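Local coordinates for protein purine phosphoribosyltransferase (PDB 1VDM) that probably acts as a glycosyltransferase of the type I phosphoribosyltransferase family, coupling purine bases with a phosphoribosyl group, at residues 20-24 and 44-48; 77-82 and 106-112; 99-103 and 125-129; 115-121 and 130-136. All coordinates share one frame; numbering follows the deposited sequence.

Contact 1 (20-24 and 44-48); sequences EKLRE and LSHIL
L22, R23 and L48 supply most of the surface buried where the end of helix 8-23 meets the end of helix 38-47. The two helices lie on the same side of the central sheet of a type I phosphoribosyltransferase fold, since L22 rests on V87 and L44 on V89, both on strand 85-90. L22 points toward the other helix. Its CD1 touches L44 CD1 at 3.8 Å, the two side chains crossing at about a right angle, and lies 4.1 Å from L48 CD1. L48, the first residue past helix 38-47, thus offers one methyl to L22, while its other, CD2, sits 3.9 Å from R23 CG. The apolar base of the arginine therefore continues the leucine cluster. Beyond CG the R23 chain bends (chi2 -147°), which places the guanidinium beside I47. R23 NH1 forms a salt bridge to E20 OE1, 3.5 Å away and one turn back on the same helix, and E20 is also paired with R23 of a neighbouring subunit. The charged end of R23 is thus occupied on the side of its own helix as well as across the contact. There R23 NH2 gives a weak, bent hydrogen bond to the carbonyl oxygen of I47 (NH2 to O 3.2 Å, 122° at the hydrogen), and the same R23 NH2 lies 3.4 Å from I47 CG2.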
loop_
_atom_site.group_PDB
_atom_site.type_symbol
_atom_site.label_atom_id
_atom_site.label_comp_id
_atom_site.label_asym_id
_atom_site.label_seq_id
_atom_site.Cartn_x
_atom_site.Cartn_y
_atom_site.Cartn_z
ATOM N N GLU G 20 13.729 30.765 12.659
ATOM C CA GLU G 20 13.173 32.045 12.237
ATOM C C GLU G 20 14.125 33.198 12.555
ATOM O O GLU G 20 14.259 34.141 11.764
ATOM C CB GLU G 20 11.807 32.287 12.895
ATOM C CG GLU G 20 11.036 33.498 12.321
ATOM C CD GLU G 20 10.865 33.443 10.791
ATOM O OE1 GLU G 20 10.318 32.437 10.280
ATOM O OE2 GLU G 20 11.275 34.404 10.097
ATOM N N LYS G 21 14.791 33.115 13.706
ATOM C CA LYS G 21 15.738 34.142 14.128
ATOM C C LYS G 21 17.037 34.054 13.336
ATOM O O LYS G 21 17.618 35.074 12.973
ATOM C CB LYS G 21 16.033 34.012 15.625
ATOM C CG LYS G 21 15.537 35.177 16.457
ATOM C CD LYS G 21 14.035 35.365 16.315
ATOM C CE LYS G 21 13.573 36.655 16.979
ATOM N NZ LYS G 21 12.099 36.847 16.865
ATOM N N LEU G 22 17.499 32.837 13.072
ATOM C CA LEU G 22 18.730 32.664 12.310
ATOM C C LEU G 22 18.540 33.083 10.849
ATOM O O LEU G 22 19.514 33.339 10.141
ATOM C CB LEU G 22 19.208 31.208 12.376
ATOM C CG LEU G 22 19.861 30.726 13.677
ATOM C CD1 LEU G 22 20.236 29.249 13.567
ATOM C CD2 LEU G 22 21.096 31.571 13.953
ATOM N N ARG G 23 17.288 33.154 10.402
ATOM C CA ARG G 23 16.996 33.553 9.026
ATOM C C ARG G 23 17.419 34.997 8.785
ATOM O O ARG G 23 17.864 35.346 7.692
ATOM C CB ARG G 23 15.504 33.387 8.709
ATOM C CG ARG G 23 15.076 31.933 8.530
ATOM C CD ARG G 23 13.960 31.773 7.503
ATOM N NE ARG G 23 13.705 30.362 7.209
ATOM C CZ ARG G 23 13.000 29.543 7.988
ATOM N NH1 ARG G 23 12.460 29.983 9.120
ATOM N NH2 ARG G 23 12.844 28.275 7.638
ATOM N N GLU G 24 17.286 35.828 9.814
ATOM C CA GLU G 24 17.668 37.231 9.726
ATOM C C GLU G 24 19.195 37.371 9.710
ATOM O O GLU G 24 19.729 38.397 9.288
ATOM C CB GLU G 24 17.085 38.002 10.912
ATOM C CG GLU G 24 15.592 37.759 11.124
ATOM C CD GLU G 24 15.034 38.474 12.350
ATOM O OE1 GLU G 24 15.551 38.245 13.469
ATOM O OE2 GLU G 24 14.072 39.259 12.196
ATOM N N LEU G 44 18.691 22.253 11.828
ATOM C CA LEU G 44 18.880 23.614 11.331
ATOM C C LEU G 44 19.512 23.615 9.933
ATOM O O LEU G 44 19.254 24.510 9.123
ATOM C CB LEU G 44 19.747 24.431 12.299
ATOM C CG LEU G 44 19.091 24.895 13.605
ATOM C CD1 LEU G 44 20.146 25.544 14.503
ATOM C CD2 LEU G 44 17.962 25.876 13.314
ATOM N N SER G 45 20.344 22.617 9.653
ATOM C CA SER G 45 20.975 22.519 8.339
ATOM C C SER G 45 19.891 22.354 7.268
ATOM O O SER G 45 19.977 22.945 6.194
ATOM C CB SER G 45 21.924 21.326 8.284
ATOM O OG SER G 45 22.532 21.240 7.009
ATOM N N HIS G 46 18.880 21.547 7.578
ATOM C CA HIS G 46 17.762 21.293 6.676
ATOM C C HIS G 46 16.827 22.504 6.592
ATOM O O HIS G 46 16.562 23.010 5.506
ATOM C CB HIS G 46 16.963 20.070 7.156
ATOM C CG HIS G 46 17.646 18.760 6.908
ATOM N ND1 HIS G 46 17.677 18.158 5.669
ATOM C CD2 HIS G 46 18.323 17.933 7.743
ATOM C CE1 HIS G 46 18.341 17.017 5.749
ATOM N NE2 HIS G 46 18.743 16.857 6.996
ATOM N N ILE G 47 16.345 22.969 7.746
ATOM C CA ILE G 47 15.428 24.105 7.827
ATOM C C ILE G 47 15.930 25.405 7.196
ATOM O O ILE G 47 15.130 26.239 6.779
ATOM C CB ILE G 47 15.054 24.420 9.289
ATOM C CG1 ILE G 47 14.512 23.171 9.978
ATOM C CG2 ILE G 47 13.994 25.509 9.329
ATOM C CD1 ILE G 47 14.075 23.408 11.410
ATOM N N LEU G 48 17.241 25.585 7.125
ATOM C CA LEU G 48 17.788 26.810 6.557
ATOM C C LEU G 48 18.293 26.689 5.117
ATOM O O LEU G 48 19.191 27.430 4.708
ATOM C CB LEU G 48 18.913 27.335 7.451
ATOM C CG LEU G 48 18.518 27.770 8.865
ATOM C CD1 LEU G 48 19.769 28.157 9.629
ATOM C CD2 LEU G 48 17.547 28.939 8.809
#

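Contact 2 (77-82 and 106-112); sequences IHGDLK and VKKLGAK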
loop_
_atom_site.group_PDB
_atom_site.type_symbol
_atom_site.label_atom_id
_atom_site.label_comp_id
_atom_site.label_asym_id
_atom_site.label_seq_id
_atom_site.Cartn_x
_atom_site.Cartn_y
_atom_site.Cartn_z
ATOM N N ILE G 77 37.402 20.183 12.422
ATOM C CA ILE G 77 36.717 20.798 11.302
ATOM C C ILE G 77 37.842 21.360 10.446
ATOM O O ILE G 77 38.874 21.772 10.976
ATOM C CB ILE G 77 35.763 21.937 11.750
ATOM C CG1 ILE G 77 36.510 22.961 12.602
ATOM C CG2 ILE G 77 34.585 21.352 12.512
ATOM C CD1 ILE G 77 35.639 24.107 13.059
ATOM N N HIS G 78 37.664 21.356 9.131
ATOM C CA HIS G 78 38.700 21.865 8.241
ATOM C C HIS G 78 38.189 22.885 7.229
ATOM O O HIS G 78 37.023 23.272 7.265
ATOM C CB HIS G 78 39.378 20.699 7.519
ATOM C CG HIS G 78 40.331 19.928 8.380
ATOM N ND1 HIS G 78 41.468 20.492 8.919
ATOM C CD2 HIS G 78 40.328 18.634 8.781
ATOM C CE1 HIS G 78 42.125 19.578 9.611
ATOM N NE2 HIS G 78 41.454 18.443 9.544
ATOM N N GLY G 79 39.071 23.312 6.324
ATOM C CA GLY G 79 38.703 24.303 5.326
ATOM C C GLY G 79 38.658 25.652 6.014
ATOM O O GLY G 79 38.585 25.696 7.240
ATOM N N ASP G 80 38.719 26.754 5.275
ATOM C CA ASP G 80 38.664 28.049 5.945
ATOM C C ASP G 80 37.273 28.660 5.824
ATOM O O ASP G 80 36.507 28.318 4.922
ATOM C CB ASP G 80 39.718 29.016 5.389
ATOM C CG ASP G 80 39.347 29.571 4.030
ATOM O OD1 ASP G 80 39.960 30.583 3.620
ATOM O OD2 ASP G 80 38.452 28.996 3.371
ATOM N N LEU G 81 36.950 29.561 6.742
ATOM C CA LEU G 81 35.650 30.205 6.747
ATOM C C LEU G 81 35.796 31.704 6.569
ATOM O O LEU G 81 35.138 32.483 7.258
ATOM C CB LEU G 81 34.933 29.914 8.063
ATOM C CG LEU G 81 34.973 28.455 8.515
ATOM C CD1 LEU G 81 34.162 28.301 9.795
ATOM C CD2 LEU G 81 34.429 27.557 7.410
ATOM N N LYS G 82 36.666 32.103 5.648
ATOM C CA LYS G 82 36.895 33.517 5.369
ATOM C C LYS G 82 35.637 34.109 4.720
ATOM O O LYS G 82 35.066 33.518 3.798
ATOM C CB LYS G 82 38.105 33.673 4.437
ATOM C CG LYS G 82 38.626 35.102 4.290
ATOM C CD LYS G 82 39.136 35.639 5.622
ATOM C CE LYS G 82 39.714 37.044 5.485
ATOM N NZ LYS G 82 40.282 37.537 6.779
ATOM N N VAL G 106 37.097 28.123 15.218
ATOM C CA VAL G 106 36.369 28.821 14.172
ATOM C C VAL G 106 37.094 30.093 13.745
ATOM O O VAL G 106 36.968 30.531 12.603
ATOM C CB VAL G 106 34.953 29.182 14.634
ATOM C CG1 VAL G 106 34.223 29.923 13.538
ATOM C CG2 VAL G 106 34.203 27.920 15.001
ATOM N N LYS G 107 37.850 30.690 14.662
ATOM C CA LYS G 107 38.599 31.896 14.337
ATOM C C LYS G 107 39.886 31.519 13.614
ATOM O O LYS G 107 40.341 32.244 12.732
ATOM C CB LYS G 107 38.931 32.689 15.601
ATOM C CG LYS G 107 37.724 33.319 16.273
ATOM C CD LYS G 107 38.139 34.263 17.387
ATOM C CE LYS G 107 36.921 34.916 18.019
ATOM N NZ LYS G 107 37.277 35.936 19.046
ATOM N N LYS G 108 40.465 30.379 13.987
ATOM C CA LYS G 108 41.698 29.910 13.362
ATOM C C LYS G 108 41.465 29.648 11.883
ATOM O O LYS G 108 42.415 29.596 11.098
ATOM C CB LYS G 108 42.190 28.614 14.010
ATOM C CG LYS G 108 42.734 28.738 15.425
ATOM C CD LYS G 108 43.225 27.374 15.891
ATOM C CE LYS G 108 43.708 27.378 17.329
ATOM N NZ LYS G 108 44.056 25.991 17.767
ATOM N N LEU G 109 40.199 29.468 11.512
ATOM C CA LEU G 109 39.832 29.206 10.123
ATOM C C LEU G 109 39.401 30.486 9.406
ATOM O O LEU G 109 38.969 30.452 8.253
ATOM C CB LEU G 109 38.718 28.152 10.059
ATOM C CG LEU G 109 39.109 26.746 10.529
ATOM C CD1 LEU G 109 37.915 25.803 10.427
ATOM C CD2 LEU G 109 40.266 26.234 9.685
ATOM N N GLY G 110 39.524 31.611 10.103
ATOM C CA GLY G 110 39.187 32.902 9.526
ATOM C C GLY G 110 37.721 33.281 9.455
ATOM O O GLY G 110 37.320 34.017 8.552
ATOM N N ALA G 111 36.920 32.805 10.401
ATOM C CA ALA G 111 35.494 33.115 10.403
ATOM C C ALA G 111 35.203 34.614 10.301
ATOM O O ALA G 111 35.713 35.421 11.086
ATOM C CB ALA G 111 34.839 32.547 11.650
ATOM N N LYS G 112 34.383 34.973 9.318
ATOM C CA LYS G 112 33.984 36.357 9.106
ATOM C C LYS G 112 33.242 36.800 10.368
ATOM O O LYS G 112 33.822 37.448 11.244
ATOM C CB LYS G 112 33.069 36.441 7.877
ATOM C CG LYS G 112 32.466 37.812 7.573
ATOM C CD LYS G 112 31.561 37.729 6.337
ATOM C CE LYS G 112 30.776 39.017 6.088
ATOM N NZ LYS G 112 29.745 39.291 7.136
#
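The Schellman motif that ends helix 97-107 carries this contact: L109, just ahead of its glycine, accepts a hydrogen bond at O from L81 N of the 77-82 loop. That bond is short and nearly straight (L81 N to L109 O 2.7 Å, 163° at the hydrogen), though the donor is tilted 33° from the carbonyl plane. Within the motif G110 N bonds K107 O and A111 N bonds V106 O. G110 takes a positive phi, and a CB there would point toward the K82 side chain. L109 has the greatest area buried here. Its side chain packs against the loop, L109 CD1 touching I77 CG1 at 3.8 Å while CD2 lies against G79 O. In the fold, the loop between strands 70-73 and 85-90 is thereby folded over the helix end, and L81 and V106 both reach I31 and V86 of the central sheet. L81 CD1 meets V106 CG1 at 4.1 Å, and L81 CG lies the same 4.1 Å from L109 CB. Trimming L109 to an alanine would probably open a gap beside I77 CG1, with less apolar packing at I77. Past G110 the two backbones run on in contact: A111 CA approaches L81 O at 3.2 Å in a CA-H...O contact, K82 CA does likewise with G110 O at 3.2 Å, and K112 N gives L81 O a weak hydrogen bond.

Contact 3 (99-103 and 125-129); sequences LEVVI and TSVVP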
loop_
_atom_site.group_PDB
_atom_site.type_symbol
_atom_site.label_atom_id
_atom_site.label_comp_id
_atom_site.label_asym_id
_atom_site.label_seq_id
_atom_site.Cartn_x
_atom_site.Cartn_y
_atom_site.Cartn_z
ATOM N N LEU G 99 32.214 25.562 24.328
ATOM C CA LEU G 99 31.999 26.634 23.374
ATOM C C LEU G 99 33.228 27.512 23.153
ATOM O O LEU G 99 33.548 27.856 22.013
ATOM C CB LEU G 99 30.797 27.481 23.796
ATOM C CG LEU G 99 29.443 26.832 23.483
ATOM C CD1 LEU G 99 28.297 27.688 23.983
ATOM C CD2 LEU G 99 29.333 26.638 21.983
ATOM N N GLU G 100 33.931 27.874 24.221
ATOM C CA GLU G 100 35.121 28.705 24.055
ATOM C C GLU G 100 36.169 28.008 23.192
ATOM O O GLU G 100 36.816 28.642 22.358
ATOM C CB GLU G 100 35.712 29.089 25.416
ATOM C CG GLU G 100 34.891 30.154 26.128
ATOM C CD GLU G 100 35.530 30.656 27.411
ATOM O OE1 GLU G 100 34.919 31.534 28.066
ATOM O OE2 GLU G 100 36.634 30.178 27.764
ATOM N N VAL G 101 36.333 26.704 23.380
ATOM C CA VAL G 101 37.295 25.958 22.581
ATOM C C VAL G 101 36.871 25.989 21.111
ATOM O O VAL G 101 37.701 26.140 20.214
ATOM C CB VAL G 101 37.377 24.492 23.028
ATOM C CG1 VAL G 101 38.392 23.747 22.176
ATOM C CG2 VAL G 101 37.759 24.416 24.494
ATOM N N VAL G 102 35.569 25.844 20.872
ATOM C CA VAL G 102 35.030 25.848 19.513
ATOM C C VAL G 102 35.125 27.220 18.848
ATOM O O VAL G 102 35.333 27.307 17.641
ATOM C CB VAL G 102 33.553 25.376 19.495
ATOM C CG1 VAL G 102 33.003 25.426 18.089
ATOM C CG2 VAL G 102 33.460 23.971 20.032
ATOM N N ILE G 103 34.974 28.290 19.621
ATOM C CA ILE G 103 35.059 29.626 19.049
ATOM C C ILE G 103 36.488 29.919 18.614
ATOM O O ILE G 103 36.723 30.769 17.760
ATOM C CB ILE G 103 34.600 30.700 20.050
ATOM C CG1 ILE G 103 33.143 30.447 20.435
ATOM C CG2 ILE G 103 34.734 32.083 19.436
ATOM C CD1 ILE G 103 32.592 31.437 21.428
ATOM N N THR G 125 27.109 30.302 32.811
ATOM C CA THR G 125 27.942 30.098 31.626
ATOM C C THR G 125 28.843 31.294 31.292
ATOM O O THR G 125 28.477 32.447 31.513
ATOM C CB THR G 125 27.068 29.809 30.397
ATOM O OG1 THR G 125 27.909 29.522 29.276
ATOM C CG2 THR G 125 26.206 31.013 30.069
ATOM N N SER G 126 30.024 31.007 30.755
ATOM C CA SER G 126 30.957 32.055 30.378
ATOM C C SER G 126 30.738 32.427 28.912
ATOM O O SER G 126 31.439 33.279 28.366
ATOM C CB SER G 126 32.399 31.585 30.576
ATOM O OG SER G 126 32.742 30.579 29.637
ATOM N N VAL G 127 29.772 31.766 28.278
ATOM C CA VAL G 127 29.441 32.027 26.879
ATOM C C VAL G 127 27.934 32.031 26.675
ATOM O O VAL G 127 27.321 30.986 26.422
ATOM C CB VAL G 127 30.062 30.973 25.928
ATOM C CG1 VAL G 127 29.482 31.126 24.532
ATOM C CG2 VAL G 127 31.569 31.151 25.868
ATOM N N VAL G 128 27.342 33.214 26.802
ATOM C CA VAL G 128 25.912 33.371 26.617
ATOM C C VAL G 128 25.631 33.200 25.131
ATOM O O VAL G 128 26.308 33.797 24.290
ATOM C CB VAL G 128 25.432 34.773 27.056
ATOM C CG1 VAL G 128 23.922 34.907 26.835
ATOM C CG2 VAL G 128 25.781 35.002 28.514
ATOM N N PRO G 129 24.643 32.363 24.786
ATOM C CA PRO G 129 24.319 32.154 23.370
ATOM C C PRO G 129 23.657 33.392 22.772
ATOM O O PRO G 129 22.918 34.102 23.455
ATOM C CB PRO G 129 23.371 30.950 23.409
ATOM C CG PRO G 129 23.786 30.225 24.670
ATOM C CD PRO G 129 23.959 31.368 25.627
#
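V127 sets its two methyls against different residues of helix 97-107. With CG1 anti to the backbone N (chi1 169°), V127 CG1 packs on L99 CD1 at 3.7 Å, while V127 CG2 lies 3.5 Å from E100 CG. I103, one turn further along the helix, is more distant, its CD1 4.4 Å from V127 CG1. E100 runs on extended beyond CG (chi2 -174°), which carries the carboxylate past V127 to S126. Here E100 OE1 lies 2.8 Å from S126 OG, whose hydroxyl is turned to a place between its own backbone N and carbonyl carbon (chi1 69°). T95 O is a second hydrogen-bond partner of that hydroxyl. S93 and T95 lie in the stretch that leads into helix 97-107, which resembles the phosphoribosyl pyrophosphate-binding motif of type I phosphoribosyltransferases. The contact thus joins the first turns of the helix after that probable substrate loop to the connection between strands 120-121 and 134-135. An alanine here in place of V127 would lack both methyls packed on L99 CD1 and E100 CG, and would probably open a gap between helix and loop. The bend that presents V127 is an ST turn: T125 OG1 accepts the N-H of V127 (OG1 to N 3.1 Å), and the same OG1 is hydrogen-bonded to S93 OG.

Contact 4 (115-121 and 130-136); sequences KIACLAM and DYYVFRT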
loop_
_atom_site.group_PDB
_atom_site.type_symbol
_atom_site.label_atom_id
_atom_site.label_comp_id
_atom_site.label_asym_id
_atom_site.label_seq_id
_atom_site.Cartn_x
_atom_site.Cartn_y
_atom_site.Cartn_z
ATOM N N LYS G 115 28.096 33.659 15.244
ATOM C CA LYS G 115 26.923 33.718 16.102
ATOM C C LYS G 115 26.808 32.360 16.780
ATOM O O LYS G 115 27.335 31.369 16.284
ATOM C CB LYS G 115 25.670 33.990 15.275
ATOM C CG LYS G 115 24.889 35.216 15.715
ATOM C CD LYS G 115 25.661 36.498 15.435
ATOM C CE LYS G 115 24.859 37.721 15.850
ATOM N NZ LYS G 115 25.667 38.955 15.683
ATOM N N ILE G 116 26.117 32.311 17.908
ATOM C CA ILE G 116 25.978 31.061 18.646
ATOM C C ILE G 116 24.539 30.773 19.020
ATOM O O ILE G 116 23.861 31.614 19.625
ATOM C CB ILE G 116 26.837 31.092 19.925
ATOM C CG1 ILE G 116 28.317 31.133 19.534
ATOM C CG2 ILE G 116 26.513 29.890 20.810
ATOM C CD1 ILE G 116 29.239 31.440 20.676
ATOM N N ALA G 117 24.084 29.574 18.662
ATOM C CA ALA G 117 22.718 29.158 18.942
ATOM C C ALA G 117 22.687 27.891 19.785
ATOM O O ALA G 117 23.418 26.934 19.518
ATOM C CB ALA G 117 21.966 28.937 17.635
ATOM N N CYS G 118 21.829 27.897 20.799
ATOM C CA CYS G 118 21.683 26.766 21.708
ATOM C C CYS G 118 20.229 26.571 22.075
ATOM O O CYS G 118 19.431 27.504 22.005
ATOM C CB CYS G 118 22.469 27.001 23.004
ATOM S SG CYS G 118 24.253 26.957 22.846
ATOM N N LEU G 119 19.886 25.358 22.476
ATOM C CA LEU G 119 18.525 25.087 22.891
ATOM C C LEU G 119 18.303 25.753 24.247
ATOM O O LEU G 119 17.258 26.361 24.488
ATOM C CB LEU G 119 18.303 23.586 23.019
ATOM C CG LEU G 119 18.387 22.785 21.724
ATOM C CD1 LEU G 119 18.342 21.285 22.036
ATOM C CD2 LEU G 119 17.225 23.199 20.816
ATOM N N ALA G 120 19.301 25.639 25.124
ATOM C CA ALA G 120 19.221 26.205 26.465
ATOM C C ALA G 120 20.565 26.684 26.986
ATOM O O ALA G 120 21.617 26.375 26.424
ATOM C CB ALA G 120 18.643 25.175 27.427
ATOM N N MET G 121 20.519 27.451 28.067
ATOM C CA MET G 121 21.730 27.960 28.694
ATOM C C MET G 121 21.530 28.014 30.196
ATOM O O MET G 121 20.400 28.093 30.685
ATOM C CB MET G 121 22.076 29.367 28.196
ATOM C CG MET G 121 21.212 30.473 28.789
ATOM S SD MET G 121 22.165 31.803 29.594
ATOM C CE MET G 121 21.074 32.194 30.957
ATOM N N ASP G 130 23.930 33.667 21.504
ATOM C CA ASP G 130 23.307 34.821 20.875
ATOM C C ASP G 130 21.825 34.527 20.715
ATOM O O ASP G 130 21.002 35.443 20.716
ATOM C CB ASP G 130 23.964 35.115 19.533
ATOM C CG ASP G 130 25.431 35.441 19.686
ATOM O OD1 ASP G 130 26.268 34.528 19.520
ATOM O OD2 ASP G 130 25.745 36.610 20.003
ATOM N N TYR G 131 21.498 33.238 20.611
ATOM C CA TYR G 131 20.116 32.780 20.489
ATOM C C TYR G 131 19.915 31.487 21.282
ATOM O O TYR G 131 20.656 30.527 21.094
ATOM C CB TYR G 131 19.749 32.500 19.025
ATOM C CG TYR G 131 20.067 33.605 18.050
ATOM C CD1 TYR G 131 21.250 33.592 17.320
ATOM C CD2 TYR G 131 19.184 34.664 17.856
ATOM C CE1 TYR G 131 21.550 34.608 16.418
ATOM C CE2 TYR G 131 19.472 35.681 16.963
ATOM C CZ TYR G 131 20.656 35.647 16.247
ATOM O OH TYR G 131 20.944 36.656 15.363
ATOM N N TYR G 132 18.915 31.455 22.156
ATOM C CA TYR G 132 18.621 30.256 22.938
ATOM C C TYR G 132 17.164 30.289 23.381
ATOM O O TYR G 132 16.526 31.335 23.314
ATOM C CB TYR G 132 19.575 30.133 24.149
ATOM C CG TYR G 132 19.340 31.098 25.297
ATOM C CD1 TYR G 132 18.311 30.884 26.216
ATOM C CD2 TYR G 132 20.150 32.224 25.463
ATOM C CE1 TYR G 132 18.093 31.766 27.273
ATOM C CE2 TYR G 132 19.942 33.114 26.516
ATOM C CZ TYR G 132 18.910 32.882 27.416
ATOM O OH TYR G 132 18.680 33.773 28.441
ATOM N N VAL G 133 16.635 29.153 23.827
ATOM C CA VAL G 133 15.235 29.078 24.239
ATOM C C VAL G 133 14.985 28.795 25.718
ATOM O O VAL G 133 14.118 29.416 26.340
ATOM C CB VAL G 133 14.491 27.995 23.422
ATOM C CG1 VAL G 133 13.042 27.882 23.883
ATOM C CG2 VAL G 133 14.561 28.328 21.949
ATOM N N PHE G 134 15.731 27.853 26.283
ATOM C CA PHE G 134 15.532 27.497 27.682
ATOM C C PHE G 134 16.612 27.977 28.647
ATOM O O PHE G 134 17.809 27.938 28.353
ATOM C CB PHE G 134 15.347 25.982 27.810
ATOM C CG PHE G 134 14.234 25.434 26.963
ATOM C CD1 PHE G 134 14.512 24.611 25.872
ATOM C CD2 PHE G 134 12.906 25.737 27.254
ATOM C CE1 PHE G 134 13.480 24.099 25.085
ATOM C CE2 PHE G 134 11.862 25.229 26.471
ATOM C CZ PHE G 134 12.150 24.410 25.387
ATOM N N ARG G 135 16.150 28.426 29.809
ATOM C CA ARG G 135 17.051 28.856 30.852
ATOM C C ARG G 135 16.730 28.113 32.133
ATOM O O ARG G 135 15.592 28.056 32.580
ATOM C CB ARG G 135 16.862 30.360 31.058
ATOM C CG ARG G 135 17.795 30.922 32.131
ATOM C CD ARG G 135 17.317 32.283 32.655
ATOM N NE ARG G 135 18.439 33.220 32.759
ATOM C CZ ARG G 135 18.758 33.665 33.988
ATOM N NH1 ARG G 135 18.075 33.250 35.042
ATOM N NH2 ARG G 135 19.765 34.531 34.138
ATOM N N THR G 136 17.760 27.472 32.671
ATOM C CA THR G 136 17.582 26.649 33.865
ATOM C C THR G 136 18.898 26.423 34.599
ATOM O O THR G 136 19.976 26.610 34.035
ATOM C CB THR G 136 16.988 25.250 33.504
ATOM O OG1 THR G 136 16.702 24.522 34.706
ATOM C CG2 THR G 136 17.979 24.446 32.666
#
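M121 CG sits over one face of the Y132 ring, 3.5 Å from its centroid and 9° off the normal, a CH-pi contact that the sulfur extends obliquely as a Met-aromatic one. M121 reaches the ring through a first torsion that places CG between the backbone N and the carbonyl carbon (chi1 76°). This is a tightly packed, buried part of the contact, where strand 120-121 pairs in parallel with strand 134-135. A120 CB and F134 CB approach to 3.4 Å, and M121 N bonds F134 O at 2.8 Å. The chain turns a corner at L119, whose carbonyl oxygen takes two donors: F134 N at 2.8 Å in the carbonyl plane, and V133 N at 2.9 Å from 52° above it. Before the corner, C118 N bonds Y131 O, and I116 O accepts from Y131 N. One end is looser: exposed R135 lies alongside M121, its NE 3.4 Å from M121 CE, and T136 N bonds M121 O only weakly. The other end is partly exposed but firmly bonded. K115 CG meets the edge of the Y131 ring, while D130 OD1 receives I116 N at 2.7 Å on its anti side. Here a carboxylate stands in for a backbone acceptor at the margin of strand 113-118. The amide it accepts, together with K115 NZ 4.9 Å from D130 OD2, would probably favour the ionised form of D130.

Following the chain from the N terminus, contact 1 closes first: it joins the ends of helices 8-23 and 38-47 around strand 29-33, in series with the other three. Contact 2 opens at 77-82 and closes at 106-112, at the end of helix 97-107. Contact 3 starts on that same helix before contact 2 has closed, so the two cross. It also crosses contact 4, the last to close, where 130-136 returns beside 115-121 and closes the short connection 122-129. Contacts 3 and 4 touch through I103 on I116 and P129 on C118 and M121. Y131 of contact 4 packs on K21 and L22 of contact 1, across the sheet from helix 97-107.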